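Local coordinates for uncharacterized protein (Bacteroides eggerthii DSM 20697, PDB 4ECO) that is of unknown function but, as a leucine-rich repeat protein, probably serves as a scaffold for binding other proteins, at residues T252-Y257 against P273-I278; E305-I310 against Q327-L332; L317-V322 against K345-G350; E380-A385 against S402-I407. All blocks are in the same frame, centred on the assembly; numbering follows the deposited sequence.

Contact 1: residues T252-Y257 against P273-I278; sequences TDVEVY and PEMQLI
Val254 and Met275 meet on the face of the strands that carries Val254 and Ile278, their side chains crossing at about a right angle. The anti chi1 (180°) and chi2 (176°) of Met275 carry SE out to 3.8 Å from Val254 CB. The backbones are tied closely: Thr252 O accepts from Gln276 N at 2.7 Å and also from Leu277 N at 2.8 Å. One step on, Val254 N donates to Leu277 O over 3.1 Å, which sets Asp253 beside Leu277 and Val254 beside Ile278 in parallel register. Such short parallel strands, one per repeat, build the leucine-rich repeat solenoid, and Met275 and Ile278 are spaced as Leu-x-x-Leu in the consensus. On the other face Asp253 OD2 lies 3.5 Å from Leu277 CB and forms a salt bridge with Arg142 of the helix 135-142, while OD1 takes a hydrogen bond from Thr252 OG1 at 2.7 Å. An alanine at Asp253 would probably leave Arg142 without its carboxylate mate and Thr252 OG1 without this acceptor. Thr252 and Gln276, though partly exposed, still pack side by side, with Thr252 CB 3.7 Å from Gln276 OE1; that oxygen's polar partner is again Arg142. The loose side is at Glu274, whose carboxylate leads away from the 252-257 segment toward a long, weak ion pair with Lys306.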
loop_
_atom_site.group_PDB
_atom_site.type_symbol
_atom_site.label_atom_id
_atom_site.label_comp_id
_atom_site.label_asym_id
_atom_site.label_seq_id
_atom_site.Cartn_x
_atom_site.Cartn_y
_atom_site.Cartn_z
ATOM N N THR A 252 0.469 -18.689 -14.076
ATOM C CA THR A 252 -0.229 -17.405 -13.913
ATOM C C THR A 252 0.453 -16.462 -12.925
ATOM O O THR A 252 0.258 -15.251 -13.010
ATOM C CB THR A 252 -1.687 -17.634 -13.426
ATOM O OG1 THR A 252 -1.719 -18.228 -12.117
ATOM C CG2 THR A 252 -2.504 -18.460 -14.396
ATOM N N ASP A 253 1.202 -17.004 -11.958
ATOM C CA ASP A 253 1.852 -16.170 -10.941
ATOM C C ASP A 253 3.351 -16.367 -10.948
ATOM O O ASP A 253 3.824 -17.452 -10.634
ATOM C CB ASP A 253 1.287 -16.473 -9.548
ATOM C CG ASP A 253 -0.172 -16.118 -9.369
ATOM O OD1 ASP A 253 -1.023 -16.755 -10.025
ATOM O OD2 ASP A 253 -0.467 -15.251 -8.531
ATOM N N VAL A 254 4.098 -15.318 -11.339
ATOM C CA VAL A 254 5.564 -15.345 -11.404
ATOM C C VAL A 254 6.132 -14.177 -10.597
ATOM O O VAL A 254 5.643 -13.050 -10.702
ATOM C CB VAL A 254 6.101 -15.352 -12.856
ATOM C CG1 VAL A 254 7.611 -15.264 -12.876
ATOM C CG2 VAL A 254 5.638 -16.596 -13.612
ATOM N N GLU A 255 7.166 -14.461 -9.783
ATOM C CA GLU A 255 7.862 -13.454 -8.980
ATOM C C GLU A 255 9.384 -13.603 -9.129
ATOM O O GLU A 255 9.923 -14.709 -8.995
ATOM C CB GLU A 255 7.450 -13.547 -7.517
ATOM C CG GLU A 255 8.310 -12.679 -6.614
ATOM C CD GLU A 255 7.875 -12.559 -5.170
ATOM O OE1 GLU A 255 6.843 -11.904 -4.910
ATOM O OE2 GLU A 255 8.590 -13.083 -4.292
ATOM N N VAL A 256 10.053 -12.482 -9.459
ATOM C CA VAL A 256 11.515 -12.314 -9.551
ATOM C C VAL A 256 11.809 -11.080 -8.700
ATOM O O VAL A 256 11.798 -9.955 -9.194
ATOM C CB VAL A 256 12.056 -12.221 -10.996
ATOM C CG1 VAL A 256 13.562 -12.443 -11.006
ATOM C CG2 VAL A 256 11.363 -13.218 -11.921
ATOM N N TYR A 257 11.948 -11.286 -7.394
ATOM C CA TYR A 257 12.015 -10.206 -6.415
ATOM C C TYR A 257 13.372 -10.066 -5.775
ATOM O O TYR A 257 13.959 -11.051 -5.338
ATOM C CB TYR A 257 10.961 -10.493 -5.319
ATOM C CG TYR A 257 10.987 -9.591 -4.108
ATOM C CD1 TYR A 257 10.234 -8.423 -4.070
ATOM C CD2 TYR A 257 11.658 -9.970 -2.946
ATOM C CE1 TYR A 257 10.198 -7.621 -2.930
ATOM C CE2 TYR A 257 11.655 -9.161 -1.810
ATOM C CZ TYR A 257 10.907 -7.996 -1.799
ATOM O OH TYR A 257 10.870 -7.206 -0.671
ATOM N N PRO A 273 2.696 -17.693 -22.028
ATOM C CA PRO A 273 1.412 -17.408 -22.698
ATOM C C PRO A 273 0.280 -16.896 -21.779
ATOM O O PRO A 273 -0.623 -16.218 -22.276
ATOM C CB PRO A 273 1.022 -18.772 -23.281
ATOM C CG PRO A 273 1.672 -19.794 -22.374
ATOM C CD PRO A 273 2.811 -19.127 -21.658
ATOM N N GLU A 274 0.292 -17.249 -20.465
ATOM C CA GLU A 274 -0.850 -16.948 -19.608
ATOM C C GLU A 274 -0.514 -16.295 -18.254
ATOM O O GLU A 274 -1.367 -16.329 -17.353
ATOM C CB GLU A 274 -1.617 -18.268 -19.342
ATOM C CG GLU A 274 -2.303 -18.875 -20.563
ATOM C CD GLU A 274 -3.489 -18.110 -21.124
ATOM O OE1 GLU A 274 -4.089 -17.293 -20.381
ATOM O OE2 GLU A 274 -3.837 -18.361 -22.301
HETATM N N MSE A 275 0.657 -15.640 -18.120
HETATM C CA MSE A 275 1.046 -14.989 -16.847
HETATM C C MSE A 275 0.060 -13.856 -16.504
HETATM O O MSE A 275 -0.273 -13.069 -17.384
HETATM C CB MSE A 275 2.497 -14.465 -16.927
HETATM C CG MSE A 275 2.979 -13.774 -15.650
HETATM SE SE MSE A 275 4.836 -13.247 -15.762
HETATM C CE MSE A 275 4.774 -12.092 -17.272
ATOM N N GLN A 276 -0.420 -13.812 -15.245
ATOM C CA GLN A 276 -1.400 -12.827 -14.750
ATOM C C GLN A 276 -0.780 -11.914 -13.709
ATOM O O GLN A 276 -0.926 -10.698 -13.806
ATOM C CB GLN A 276 -2.654 -13.514 -14.166
ATOM C CG GLN A 276 -3.396 -14.377 -15.182
ATOM C CD GLN A 276 -4.676 -14.973 -14.677
ATOM O OE1 GLN A 276 -4.743 -15.555 -13.599
ATOM N NE2 GLN A 276 -5.695 -14.944 -15.510
ATOM N N LEU A 277 -0.086 -12.486 -12.720
ATOM C CA LEU A 277 0.611 -11.710 -11.685
ATOM C C LEU A 277 2.123 -11.696 -11.992
ATOM O O LEU A 277 2.720 -12.746 -12.284
ATOM C CB LEU A 277 0.317 -12.289 -10.277
ATOM C CG LEU A 277 0.957 -11.611 -9.047
ATOM C CD1 LEU A 277 0.107 -11.832 -7.806
ATOM C CD2 LEU A 277 2.413 -12.100 -8.803
ATOM N N ILE A 278 2.739 -10.515 -11.897
ATOM C CA ILE A 278 4.174 -10.386 -12.083
ATOM C C ILE A 278 4.720 -9.479 -10.980
ATOM O O ILE A 278 4.338 -8.319 -10.888
ATOM C CB ILE A 278 4.629 -9.941 -13.498
ATOM C CG1 ILE A 278 6.178 -9.923 -13.574
ATOM C CG2 ILE A 278 3.983 -8.618 -13.954
ATOM C CD1 ILE A 278 6.775 -9.793 -14.901
#

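Contact 2: residues E305-I310 against Q327-L332; sequences EKIQII and QKMKKL
In Met329 the bend at chi3 (87°) turns CE toward Ile307, and in Ile310 the extended chi2 (177°) carries CD1 out to the same methyl. Met329 CE consequently lies 3.7 Å from Ile307 CD1 and 3.8 Å from Ile310 CD1. The approaches differ: Ile307 crosses Met329 at a slant, whereas Ile310 and Met329 reach tip to tip. Leu332 crosses Ile310 at about a right angle, with the two CD1 atoms 3.8 Å apart. Trp295 of the helix 288-300 touches both Ile310 and Met329, so the cluster belongs to the interior of the leucine-rich repeat solenoid, beside the start of strand 309-311. The type I turn from Met329 to Leu332 projects Lys331 on the solvent side. Its CD rests 3.4 Å from Glu305 O, and its CE 3.6 Å from Gln308 NE2. A water bridges the segments, donating to Lys306 O at 2.9 Å and accepting from Lys331 NZ at 2.8 Å. With no direct hydrogen bond between the two segments, cohesion here rests on apolar contact inside and on lysine methylenes plus one water outside; the like charges of Lys306 and Lys331 may repel mildly, offset in part by the weak pair of Lys306 with Glu274.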
loop_
_atom_site.group_PDB
_atom_site.type_symbol
_atom_site.label_atom_id
_atom_site.label_comp_id
_atom_site.label_asym_id
_atom_site.label_seq_id
_atom_site.Cartn_x
_atom_site.Cartn_y
_atom_site.Cartn_z
ATOM N N GLU A 305 -1.540 -8.776 -22.964
ATOM C CA GLU A 305 -2.990 -8.890 -22.952
ATOM C C GLU A 305 -3.528 -9.705 -21.767
ATOM O O GLU A 305 -4.741 -9.663 -21.517
ATOM C CB GLU A 305 -3.451 -9.590 -24.222
ATOM C CG GLU A 305 -3.182 -8.876 -25.525
ATOM C CD GLU A 305 -3.826 -9.606 -26.690
ATOM O OE1 GLU A 305 -4.890 -10.238 -26.493
ATOM O OE2 GLU A 305 -3.270 -9.535 -27.808
ATOM N N LYS A 306 -2.654 -10.497 -21.085
ATOM C CA LYS A 306 -3.079 -11.413 -20.019
ATOM C C LYS A 306 -2.776 -10.900 -18.605
ATOM O O LYS A 306 -3.515 -11.260 -17.691
ATOM C CB LYS A 306 -2.430 -12.809 -20.190
ATOM C CG LYS A 306 -2.779 -13.545 -21.493
ATOM C CD LYS A 306 -4.223 -14.024 -21.556
ATOM C CE LYS A 306 -4.539 -14.724 -22.856
ATOM N NZ LYS A 306 -5.970 -15.153 -22.930
ATOM N N ILE A 307 -1.696 -10.108 -18.419
ATOM C CA ILE A 307 -1.236 -9.603 -17.113
ATOM C C ILE A 307 -2.353 -8.800 -16.440
ATOM O O ILE A 307 -3.023 -7.993 -17.081
ATOM C CB ILE A 307 0.070 -8.777 -17.286
ATOM C CG1 ILE A 307 1.225 -9.712 -17.767
ATOM C CG2 ILE A 307 0.455 -8.066 -15.992
ATOM C CD1 ILE A 307 2.445 -9.070 -18.389
ATOM N N GLN A 308 -2.570 -9.066 -15.154
ATOM C CA GLN A 308 -3.624 -8.458 -14.338
ATOM C C GLN A 308 -3.064 -7.681 -13.147
ATOM O O GLN A 308 -3.719 -6.743 -12.689
ATOM C CB GLN A 308 -4.592 -9.552 -13.825
ATOM C CG GLN A 308 -5.453 -10.163 -14.929
ATOM C CD GLN A 308 -6.349 -11.308 -14.507
ATOM O OE1 GLN A 308 -6.108 -12.016 -13.533
ATOM N NE2 GLN A 308 -7.364 -11.587 -15.314
ATOM N N ILE A 309 -1.888 -8.107 -12.608
ATOM C CA ILE A 309 -1.246 -7.502 -11.426
ATOM C C ILE A 309 0.225 -7.254 -11.712
ATOM O O ILE A 309 0.917 -8.163 -12.141
ATOM C CB ILE A 309 -1.420 -8.391 -10.151
ATOM C CG1 ILE A 309 -2.891 -8.842 -9.957
ATOM C CG2 ILE A 309 -0.864 -7.695 -8.896
ATOM C CD1 ILE A 309 -3.076 -10.066 -9.110
ATOM N N ILE A 310 0.698 -6.037 -11.438
ATOM C CA ILE A 310 2.100 -5.648 -11.583
ATOM C C ILE A 310 2.610 -5.064 -10.253
ATOM O O ILE A 310 2.095 -4.048 -9.778
ATOM C CB ILE A 310 2.337 -4.643 -12.762
ATOM C CG1 ILE A 310 1.891 -5.226 -14.127
ATOM C CG2 ILE A 310 3.806 -4.211 -12.805
ATOM C CD1 ILE A 310 2.001 -4.305 -15.341
ATOM N N GLN A 327 -1.766 0.538 -23.647
ATOM C CA GLN A 327 -3.141 0.315 -24.119
ATOM C C GLN A 327 -3.466 -1.168 -24.350
ATOM O O GLN A 327 -4.638 -1.555 -24.261
ATOM C CB GLN A 327 -3.382 1.058 -25.448
ATOM C CG GLN A 327 -3.490 2.589 -25.398
ATOM C CD GLN A 327 -3.369 3.208 -26.789
ATOM O OE1 GLN A 327 -3.152 2.524 -27.810
ATOM N NE2 GLN A 327 -3.484 4.532 -26.858
ATOM N N LYS A 328 -2.436 -1.973 -24.705
ATOM C CA LYS A 328 -2.544 -3.404 -25.008
ATOM C C LYS A 328 -2.869 -4.235 -23.765
ATOM O O LYS A 328 -3.505 -5.278 -23.882
ATOM C CB LYS A 328 -1.247 -3.941 -25.635
ATOM C CG LYS A 328 -0.750 -3.198 -26.859
ATOM C CD LYS A 328 0.536 -3.816 -27.405
ATOM C CE LYS A 328 0.962 -3.168 -28.700
ATOM N NZ LYS A 328 2.198 -3.781 -29.240
HETATM N N MSE A 329 -2.427 -3.788 -22.588
HETATM C CA MSE A 329 -2.610 -4.493 -21.303
HETATM C C MSE A 329 -4.054 -4.332 -20.757
HETATM O O MSE A 329 -4.266 -3.904 -19.614
HETATM C CB MSE A 329 -1.593 -3.978 -20.273
HETATM C CG MSE A 329 -0.166 -3.935 -20.783
HETATM SE SE MSE A 329 1.009 -3.726 -19.271
HETATM C CE MSE A 329 1.203 -5.568 -18.863
ATOM N N LYS A 330 -5.032 -4.740 -21.580
ATOM C CA LYS A 330 -6.479 -4.645 -21.339
ATOM C C LYS A 330 -6.886 -5.313 -20.044
ATOM O O LYS A 330 -7.770 -4.803 -19.378
ATOM C CB LYS A 330 -7.274 -5.253 -22.511
ATOM C CG LYS A 330 -6.900 -4.582 -23.832
ATOM C CD LYS A 330 -7.846 -4.854 -24.983
ATOM C CE LYS A 330 -7.409 -4.097 -26.219
ATOM N NZ LYS A 330 -6.059 -4.528 -26.687
ATOM N N LYS A 331 -6.235 -6.415 -19.660
ATOM C CA LYS A 331 -6.612 -7.128 -18.446
ATOM C C LYS A 331 -5.967 -6.532 -17.168
ATOM O O LYS A 331 -6.257 -7.052 -16.085
ATOM C CB LYS A 331 -6.254 -8.625 -18.565
ATOM C CG LYS A 331 -7.300 -9.482 -19.261
ATOM C CD LYS A 331 -6.902 -10.945 -19.267
ATOM C CE LYS A 331 -8.015 -11.841 -18.795
ATOM N NZ LYS A 331 -7.587 -13.261 -18.745
ATOM N N LEU A 332 -5.158 -5.431 -17.261
ATOM C CA LEU A 332 -4.485 -4.852 -16.086
ATOM C C LEU A 332 -5.477 -4.308 -15.038
ATOM O O LEU A 332 -6.355 -3.518 -15.376
ATOM C CB LEU A 332 -3.501 -3.738 -16.481
ATOM C CG LEU A 332 -2.648 -3.111 -15.352
ATOM C CD1 LEU A 332 -1.727 -4.143 -14.689
ATOM C CD2 LEU A 332 -1.850 -1.950 -15.879
HETATM O O HOH W 1 -4.967 -13.794 -17.986
#

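Contact 3: residues L317-V322 against K345-G350; sequences LKTFPV and KLPAFG
Phe320 packing against Leu346, Pro347 and Phe349 makes this a largely apolar packing contact, with no hydrogen bond between the segments. It joins two loops of the leucine-rich repeat solenoid: 317-322 leads from strand 309-311 into the helix 323-326, while the loop segment 345-350 runs between strands 334-336 and 354-359. The evidence lies in what surrounds the Phe320 ring. Leu346 CD2 stands directly over one face, 4.0 Å from the centroid and 0° off the normal, a CH-pi contact of central geometry. The other branch of the leucine, CD1, lies 3.9 Å from Phe320 CE2. Phe349 approaches obliquely, its ring plane turned 55° from that of Phe320, and the two CE2 atoms come within 3.9 Å. Trp295, Leu326 and Leu335 also touch the Phe320 side chain, which places it in the buried core between strand and helix layers. An alanine in place of Phe320 would probably open a gap beneath Leu346 CD2 and leave Phe349 CE2 without this neighbour. Nearer the backbone, Phe320 CB meets Pro347 CD at 3.7 Å. The proline ring is received by polar atoms too: Pro347 CG lies 3.5 Å from Phe320 O, Pro347 CB is 3.5 Å from Pro321 O, and Thr319 OG1 sits 3.5 Å from Pro347 CD.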
loop_
_atom_site.group_PDB
_atom_site.type_symbol
_atom_site.label_atom_id
_atom_site.label_comp_id
_atom_site.label_asym_id
_atom_site.label_seq_id
_atom_site.Cartn_x
_atom_site.Cartn_y
_atom_site.Cartn_z
ATOM N N LEU A 317 12.626 3.106 -12.318
ATOM C CA LEU A 317 11.832 3.644 -13.433
ATOM C C LEU A 317 11.762 5.164 -13.440
ATOM O O LEU A 317 11.406 5.744 -12.417
ATOM C CB LEU A 317 10.392 3.121 -13.400
ATOM C CG LEU A 317 10.142 1.658 -13.662
ATOM C CD1 LEU A 317 8.710 1.288 -13.243
ATOM C CD2 LEU A 317 10.411 1.317 -15.121
ATOM N N LYS A 318 12.091 5.810 -14.575
ATOM C CA LYS A 318 11.976 7.271 -14.696
ATOM C C LYS A 318 10.662 7.617 -15.395
ATOM O O LYS A 318 10.165 8.722 -15.239
ATOM C CB LYS A 318 13.182 7.899 -15.417
ATOM C CG LYS A 318 14.372 8.130 -14.495
ATOM C CD LYS A 318 15.589 8.495 -15.304
ATOM C CE LYS A 318 16.867 8.326 -14.526
ATOM N NZ LYS A 318 18.044 8.188 -15.439
ATOM N N THR A 319 10.081 6.651 -16.117
ATOM C CA THR A 319 8.794 6.784 -16.817
ATOM C C THR A 319 8.277 5.376 -17.147
ATOM O O THR A 319 8.984 4.391 -16.944
ATOM C CB THR A 319 8.912 7.686 -18.094
ATOM O OG1 THR A 319 7.612 8.099 -18.553
ATOM C CG2 THR A 319 9.685 7.022 -19.224
ATOM N N PHE A 320 7.041 5.307 -17.659
ATOM C CA PHE A 320 6.358 4.096 -18.107
ATOM C C PHE A 320 6.620 3.863 -19.566
ATOM O O PHE A 320 6.922 4.837 -20.266
ATOM C CB PHE A 320 4.822 4.247 -17.910
ATOM C CG PHE A 320 4.247 4.267 -16.515
ATOM C CD1 PHE A 320 5.052 4.028 -15.406
ATOM C CD2 PHE A 320 2.894 4.490 -16.313
ATOM C CE1 PHE A 320 4.515 4.021 -14.125
ATOM C CE2 PHE A 320 2.359 4.488 -15.027
ATOM C CZ PHE A 320 3.174 4.252 -13.941
ATOM N N PRO A 321 6.361 2.633 -20.097
ATOM C CA PRO A 321 6.416 2.435 -21.556
ATOM C C PRO A 321 5.413 3.347 -22.298
ATOM O O PRO A 321 4.485 3.900 -21.677
ATOM C CB PRO A 321 6.022 0.962 -21.706
ATOM C CG PRO A 321 6.368 0.347 -20.400
ATOM C CD PRO A 321 5.959 1.380 -19.425
ATOM N N VAL A 322 5.592 3.493 -23.622
ATOM C CA VAL A 322 4.760 4.299 -24.534
ATOM C C VAL A 322 3.256 3.931 -24.375
ATOM O O VAL A 322 2.937 2.751 -24.153
ATOM C CB VAL A 322 5.251 4.078 -25.985
ATOM C CG1 VAL A 322 4.380 4.814 -27.002
ATOM C CG2 VAL A 322 6.714 4.492 -26.127
ATOM N N LYS A 345 5.249 14.150 -16.645
ATOM C CA LYS A 345 3.906 13.718 -17.023
ATOM C C LYS A 345 3.972 12.219 -17.335
ATOM O O LYS A 345 4.912 11.764 -17.989
ATOM C CB LYS A 345 3.385 14.570 -18.206
ATOM C CG LYS A 345 1.969 14.212 -18.708
ATOM C CD LYS A 345 1.239 15.377 -19.407
ATOM C CE LYS A 345 1.897 15.945 -20.665
ATOM N NZ LYS A 345 1.120 17.075 -21.261
ATOM N N LEU A 346 3.039 11.442 -16.797
ATOM C CA LEU A 346 3.066 9.989 -17.003
ATOM C C LEU A 346 2.391 9.561 -18.293
ATOM O O LEU A 346 1.324 10.083 -18.601
ATOM C CB LEU A 346 2.383 9.233 -15.849
ATOM C CG LEU A 346 3.165 8.932 -14.599
ATOM C CD1 LEU A 346 2.304 8.133 -13.634
ATOM C CD2 LEU A 346 4.425 8.155 -14.906
ATOM N N PRO A 347 2.907 8.536 -19.013
ATOM C CA PRO A 347 2.149 8.011 -20.167
ATOM C C PRO A 347 0.814 7.408 -19.671
ATOM O O PRO A 347 0.742 6.978 -18.511
ATOM C CB PRO A 347 3.101 6.964 -20.769
ATOM C CG PRO A 347 4.463 7.269 -20.164
ATOM C CD PRO A 347 4.158 7.779 -18.801
ATOM N N ALA A 348 -0.257 7.435 -20.500
ATOM C CA ALA A 348 -1.588 6.950 -20.085
ATOM C C ALA A 348 -1.934 5.555 -20.630
ATOM O O ALA A 348 -1.531 5.212 -21.739
ATOM C CB ALA A 348 -2.656 7.931 -20.538
ATOM N N PHE A 349 -2.713 4.769 -19.854
ATOM C CA PHE A 349 -3.209 3.441 -20.265
ATOM C C PHE A 349 -4.518 3.556 -21.083
ATOM O O PHE A 349 -4.760 2.771 -22.014
ATOM C CB PHE A 349 -3.477 2.551 -19.033
ATOM C CG PHE A 349 -2.275 2.165 -18.212
ATOM C CD1 PHE A 349 -1.561 1.006 -18.500
ATOM C CD2 PHE A 349 -1.866 2.944 -17.137
ATOM C CE1 PHE A 349 -0.442 0.655 -17.745
ATOM C CE2 PHE A 349 -0.740 2.597 -16.391
ATOM C CZ PHE A 349 -0.037 1.455 -16.697
ATOM N N GLY A 350 -5.365 4.506 -20.663
ATOM C CA GLY A 350 -6.690 4.754 -21.212
ATOM C C GLY A 350 -7.768 4.371 -20.218
ATOM O O GLY A 350 -7.519 3.559 -19.320
#

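Contact 4: residues E380-A385 against S402-I407; sequences ENLSFA and SVMSAI
Glu380 O takes the shortest polar contact between these segments, a hydrogen bond from Ser405 N at 2.7 Å. Ala406 N also donates to it, but weakly, over 3.4 Å. The next link, Leu382 N to Ala406 O, is weak as well at 3.3 Å. Together they place Asn381 beside Ala406 and Leu382 beside Ile407 in parallel register, and CA-H...O contacts from Asn381 to Ala406 O and from Ile407 to Leu382 O follow the same spacing. Within the first segment, Ser383 OG accepts from Ala385 N at 3.3 Å, forming an ST turn at the end of the strand. At the exposed end, chi1 of Glu380 (-162°) puts CG anti to the backbone N, where it meets Ser405 OG at 3.4 Å. On the buried face Leu382 CD1 is shared: Met404 SE stands 3.7 Å from it and Ile407 CD1 3.9 Å. That same Ile407 methyl reaches the rim of the Phe384 ring, near its plane, with CE1 3.9 Å away. The ring of Phe409 meets Phe384 with its plane nearly parallel. Leu382, Phe384 and Asn387 match the L-x-L-x-x-N spacing of a leucine-rich repeat, and Ile407, Phe409 and Asn412 repeat it; the ND2 atoms of both asparagines bond to Phe384 O. Backbone pairing, which Leu382 and Phe384 extend to Asp408, thus sets the register of these neighbouring repeats, and the apolar face probably contributes much of the cohesion.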
loop_
_atom_site.group_PDB
_atom_site.type_symbol
_atom_site.label_atom_id
_atom_site.label_comp_id
_atom_site.label_asym_id
_atom_site.label_seq_id
_atom_site.Cartn_x
_atom_site.Cartn_y
_atom_site.Cartn_z
ATOM N N GLU A 380 -10.886 0.573 -3.213
ATOM C CA GLU A 380 -11.021 1.009 -1.828
ATOM C C GLU A 380 -10.184 2.277 -1.662
ATOM O O GLU A 380 -10.756 3.358 -1.537
ATOM C CB GLU A 380 -10.617 -0.098 -0.820
ATOM C CG GLU A 380 -11.149 0.168 0.579
ATOM C CD GLU A 380 -10.522 -0.537 1.770
ATOM O OE1 GLU A 380 -9.528 -1.276 1.584
ATOM O OE2 GLU A 380 -11.027 -0.334 2.901
ATOM N N ASN A 381 -8.831 2.147 -1.728
ATOM C CA ASN A 381 -7.888 3.253 -1.555
ATOM C C ASN A 381 -6.895 3.364 -2.709
ATOM O O ASN A 381 -6.419 2.342 -3.236
ATOM C CB ASN A 381 -7.099 3.097 -0.240
ATOM C CG ASN A 381 -7.906 3.206 1.029
ATOM O OD1 ASN A 381 -8.742 4.090 1.199
ATOM N ND2 ASN A 381 -7.630 2.343 1.982
ATOM N N LEU A 382 -6.568 4.631 -3.078
ATOM C CA LEU A 382 -5.568 5.004 -4.100
ATOM C C LEU A 382 -4.564 5.956 -3.514
ATOM O O LEU A 382 -4.900 6.701 -2.573
ATOM C CB LEU A 382 -6.185 5.650 -5.341
ATOM C CG LEU A 382 -7.294 4.935 -6.077
ATOM C CD1 LEU A 382 -7.884 5.859 -7.100
ATOM C CD2 LEU A 382 -6.802 3.632 -6.706
ATOM N N SER A 383 -3.333 5.958 -4.069
ATOM C CA SER A 383 -2.302 6.862 -3.583
ATOM C C SER A 383 -1.421 7.453 -4.685
ATOM O O SER A 383 -0.837 6.739 -5.513
ATOM C CB SER A 383 -1.407 6.183 -2.569
ATOM O OG SER A 383 -0.542 7.168 -2.022
ATOM N N PHE A 384 -1.297 8.790 -4.617
ATOM C CA PHE A 384 -0.467 9.638 -5.452
ATOM C C PHE A 384 0.442 10.446 -4.542
ATOM O O PHE A 384 1.031 11.447 -4.961
ATOM C CB PHE A 384 -1.334 10.543 -6.325
ATOM C CG PHE A 384 -2.322 9.816 -7.198
ATOM C CD1 PHE A 384 -3.597 9.495 -6.722
ATOM C CD2 PHE A 384 -2.002 9.489 -8.517
ATOM C CE1 PHE A 384 -4.526 8.845 -7.542
ATOM C CE2 PHE A 384 -2.937 8.845 -9.341
ATOM C CZ PHE A 384 -4.199 8.546 -8.851
ATOM N N ALA A 385 0.541 10.016 -3.272
ATOM C CA ALA A 385 1.319 10.699 -2.245
ATOM C C ALA A 385 2.825 10.753 -2.572
ATOM O O ALA A 385 3.346 9.871 -3.253
ATOM C CB ALA A 385 1.112 10.028 -0.909
ATOM N N SER A 402 -20.303 3.859 -7.342
ATOM C CA SER A 402 -19.321 3.221 -6.470
ATOM C C SER A 402 -18.457 4.293 -5.826
ATOM O O SER A 402 -17.854 5.106 -6.529
ATOM C CB SER A 402 -18.475 2.205 -7.239
ATOM O OG SER A 402 -18.205 2.615 -8.574
ATOM N N VAL A 403 -18.443 4.332 -4.482
ATOM C CA VAL A 403 -17.706 5.351 -3.740
ATOM C C VAL A 403 -16.477 4.719 -3.132
ATOM O O VAL A 403 -16.578 3.746 -2.371
ATOM C CB VAL A 403 -18.570 6.086 -2.667
ATOM C CG1 VAL A 403 -17.749 7.135 -1.903
ATOM C CG2 VAL A 403 -19.780 6.739 -3.307
HETATM N N MSE A 404 -15.309 5.291 -3.470
HETATM C CA MSE A 404 -14.012 4.875 -2.938
HETATM C C MSE A 404 -13.901 5.274 -1.464
HETATM O O MSE A 404 -14.589 6.205 -1.019
HETATM C CB MSE A 404 -12.877 5.502 -3.762
HETATM C CG MSE A 404 -12.953 5.182 -5.272
HETATM SE SE MSE A 404 -11.445 5.907 -6.275
HETATM C CE MSE A 404 -12.014 7.732 -6.389
ATOM N N SER A 405 -13.080 4.545 -0.698
ATOM C CA SER A 405 -12.881 4.809 0.732
ATOM C C SER A 405 -12.086 6.115 0.937
ATOM O O SER A 405 -12.623 7.044 1.538
ATOM C CB SER A 405 -12.182 3.640 1.427
ATOM O OG SER A 405 -13.074 2.609 1.832
ATOM N N ALA A 406 -10.840 6.198 0.411
ATOM C CA ALA A 406 -9.959 7.359 0.567
ATOM C C ALA A 406 -8.946 7.476 -0.571
ATOM O O ALA A 406 -8.466 6.461 -1.084
ATOM C CB ALA A 406 -9.210 7.279 1.897
ATOM N N ILE A 407 -8.559 8.709 -0.908
ATOM C CA ILE A 407 -7.552 8.969 -1.934
ATOM C C ILE A 407 -6.452 9.837 -1.305
ATOM O O ILE A 407 -6.740 10.780 -0.562
ATOM C CB ILE A 407 -8.180 9.572 -3.209
ATOM C CG1 ILE A 407 -7.207 9.543 -4.384
ATOM C CG2 ILE A 407 -8.832 10.958 -2.987
ATOM C CD1 ILE A 407 -7.897 9.438 -5.673
#

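From the N terminus, contact 1 closes a loop of fifteen residues by pairing strand 253-257 with strand 277-279. Contact 2 opens only after it has closed, yet the two touch, since Gln276 O and Gln308 N probably share a hydrogen bond that passes the pairing on to strand 309-311. Contacts 2 and 3 cross: 317-322 falls inside the loop closed by contact 2, and 345-350 beyond it. They meet where Leu332 packs on Phe349, joining the loops before strands 334-336 and 354-359. Contact 4 follows in series, closing a loop of sixteen residues by pairing strand 381-383 with strand 404-408; it touches none of the others, contact 3 being about 7 Å away between nearest atoms.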